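Dual oxidase maturation factor 1 (Homo sapiens, PDB 7D3F) may be required for the maturation of the dual oxidase DUOX1 and its transport from the endoplasmic reticulum to the plasma membrane. Local coordinates at residues L222-A227 against P249-T254. Residues are numbered along the deposited sequence; the frame is centred on the assembly and turned at random.
Sequences LFFSMA and PAFWIT
F251 reaches across from the start of helix 249-274 to F224 and S225 on helix 203-229. The bond to its CB is directed toward helix 203-229, and the ring beyond it makes the contact. CG lies opposite the backbone N (chi1 -171°), which extends the ring toward that helix. CD1 of F251 meets CD2 of F224 at 4.3 Å. This is an apolar contact, at the edge of the F251 ring, near its plane, and oblique to the F224 ring. CD2 of F251 lies on the other side of its ring and sits 4.0 Å above the plane of the W252 ring, toward that ring's rim. Farther out, CE1 and CZ of F251 both lie 3.1 Å from OG of S225. The hydroxyl sits at the ring edge, near the ring plane. S225 holds OG beside its own backbone N (chi1 -70°), where it also makes a weak hydrogen bond to L221 O. H247 stacks on F251, and W76 meets the F224 ring. The contact joins two neighbouring, probably membrane-spanning helices near what are probably their extracellular ends. In sequence, the two helices are linked through strands 236-238 and 241-247, so the contact packs two helices of the bundle beside the base of the antiparallel sheet.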
loop_
_atom_site.group_PDB
_atom_site.type_symbol
_atom_site.label_atom_id
_atom_site.label_comp_id
_atom_site.label_asym_id
_atom_site.label_seq_id
_atom_site.Cartn_x
_atom_site.Cartn_y
_atom_site.Cartn_z
ATOM N N LEU B 222 2.617 -30.586 7.788
ATOM C CA LEU B 222 3.633 -31.207 8.630
ATOM C C LEU B 222 4.252 -30.196 9.585
ATOM O O LEU B 222 4.467 -30.499 10.764
ATOM C CB LEU B 222 4.706 -31.857 7.756
ATOM C CG LEU B 222 5.781 -32.680 8.469
ATOM C CD1 LEU B 222 5.969 -34.018 7.772
ATOM C CD2 LEU B 222 7.095 -31.918 8.524
ATOM N N PHE B 223 4.548 -28.988 9.096
ATOM C CA PHE B 223 5.126 -27.970 9.964
ATOM C C PHE B 223 4.154 -27.576 11.066
ATOM O O PHE B 223 4.555 -27.428 12.227
ATOM C CB PHE B 223 5.542 -26.741 9.156
ATOM C CG PHE B 223 6.397 -25.771 9.932
ATOM C CD1 PHE B 223 7.774 -25.777 9.789
ATOM C CD2 PHE B 223 5.824 -24.867 10.814
ATOM C CE1 PHE B 223 8.564 -24.894 10.504
ATOM C CE2 PHE B 223 6.608 -23.987 11.535
ATOM C CZ PHE B 223 7.978 -23.998 11.377
ATOM N N PHE B 224 2.875 -27.393 10.727
ATOM C CA PHE B 224 1.901 -27.035 11.751
ATOM C C PHE B 224 1.804 -28.126 12.809
ATOM O O PHE B 224 1.818 -27.842 14.013
ATOM C CB PHE B 224 0.533 -26.770 11.120
ATOM C CG PHE B 224 -0.479 -26.214 12.081
ATOM C CD1 PHE B 224 -0.536 -24.852 12.334
ATOM C CD2 PHE B 224 -1.367 -27.049 12.738
ATOM C CE1 PHE B 224 -1.462 -24.335 13.221
ATOM C CE2 PHE B 224 -2.295 -26.539 13.627
ATOM C CZ PHE B 224 -2.341 -25.180 13.868
ATOM N N SER B 225 1.735 -29.389 12.376
ATOM C CA SER B 225 1.643 -30.492 13.328
ATOM C C SER B 225 2.868 -30.545 14.233
ATOM O O SER B 225 2.745 -30.642 15.460
ATOM C CB SER B 225 1.469 -31.816 12.584
ATOM O OG SER B 225 0.196 -31.896 11.975
ATOM N N MET B 226 4.064 -30.470 13.643
ATOM C CA MET B 226 5.285 -30.594 14.432
ATOM C C MET B 226 5.452 -29.425 15.395
ATOM O O MET B 226 5.875 -29.616 16.540
ATOM C CB MET B 226 6.498 -30.708 13.509
ATOM C CG MET B 226 6.539 -31.984 12.675
ATOM S SD MET B 226 6.557 -33.498 13.658
ATOM C CE MET B 226 4.854 -34.039 13.505
ATOM N N ALA B 227 5.122 -28.208 14.957
ATOM C CA ALA B 227 5.319 -27.045 15.812
ATOM C C ALA B 227 4.258 -26.939 16.900
ATOM O O ALA B 227 4.552 -26.441 17.992
ATOM C CB ALA B 227 5.343 -25.772 14.969
ATOM N N PRO B 249 -11.322 -28.643 10.930
ATOM C CA PRO B 249 -11.645 -28.860 9.510
ATOM C C PRO B 249 -10.624 -28.271 8.554
ATOM O O PRO B 249 -10.439 -28.819 7.462
ATOM C CB PRO B 249 -13.020 -28.192 9.357
ATOM C CG PRO B 249 -13.109 -27.226 10.489
ATOM C CD PRO B 249 -12.354 -27.851 11.621
ATOM N N ALA B 250 -9.960 -27.172 8.921
ATOM C CA ALA B 250 -8.949 -26.598 8.038
ATOM C C ALA B 250 -7.791 -27.563 7.827
ATOM O O ALA B 250 -7.277 -27.693 6.710
ATOM C CB ALA B 250 -8.445 -25.269 8.600
ATOM N N PHE B 251 -7.368 -28.253 8.889
ATOM C CA PHE B 251 -6.270 -29.208 8.775
ATOM C C PHE B 251 -6.615 -30.327 7.798
ATOM O O PHE B 251 -5.815 -30.672 6.918
ATOM C CB PHE B 251 -5.939 -29.776 10.157
ATOM C CG PHE B 251 -4.691 -30.610 10.194
ATOM C CD1 PHE B 251 -3.473 -30.038 10.520
ATOM C CD2 PHE B 251 -4.736 -31.968 9.917
ATOM C CE1 PHE B 251 -2.322 -30.801 10.558
ATOM C CE2 PHE B 251 -3.589 -32.735 9.954
ATOM C CZ PHE B 251 -2.381 -32.151 10.275
ATOM N N TRP B 252 -7.816 -30.896 7.923
ATOM C CA TRP B 252 -8.196 -32.006 7.055
ATOM C C TRP B 252 -8.482 -31.541 5.632
ATOM O O TRP B 252 -8.223 -32.284 4.678
ATOM C CB TRP B 252 -9.402 -32.737 7.643
ATOM C CG TRP B 252 -9.165 -33.212 9.046
ATOM C CD1 TRP B 252 -9.806 -32.790 10.173
ATOM C CD2 TRP B 252 -8.204 -34.186 9.470
ATOM N NE1 TRP B 252 -9.310 -33.447 11.273
ATOM C CE2 TRP B 252 -8.326 -34.310 10.869
ATOM C CE3 TRP B 252 -7.256 -34.969 8.804
ATOM C CZ2 TRP B 252 -7.535 -35.184 11.613
ATOM C CZ3 TRP B 252 -6.472 -35.836 9.545
ATOM C CH2 TRP B 252 -6.617 -35.937 10.933
ATOM N N ILE B 253 -9.011 -30.326 5.467
ATOM C CA ILE B 253 -9.184 -29.770 4.128
ATOM C C ILE B 253 -7.832 -29.582 3.456
ATOM O O ILE B 253 -7.658 -29.902 2.273
ATOM C CB ILE B 253 -9.979 -28.452 4.190
ATOM C CG1 ILE B 253 -11.452 -28.731 4.496
ATOM C CG2 ILE B 253 -9.848 -27.681 2.885
ATOM C CD1 ILE B 253 -12.292 -27.482 4.648
ATOM N N THR B 254 -6.847 -29.070 4.201
ATOM C CA THR B 254 -5.498 -28.958 3.661
ATOM C C THR B 254 -4.944 -30.327 3.297
ATOM O O THR B 254 -4.314 -30.489 2.247
ATOM C CB THR B 254 -4.578 -28.270 4.670
ATOM O OG1 THR B 254 -5.282 -27.204 5.316
ATOM C CG2 THR B 254 -3.348 -27.709 3.972
#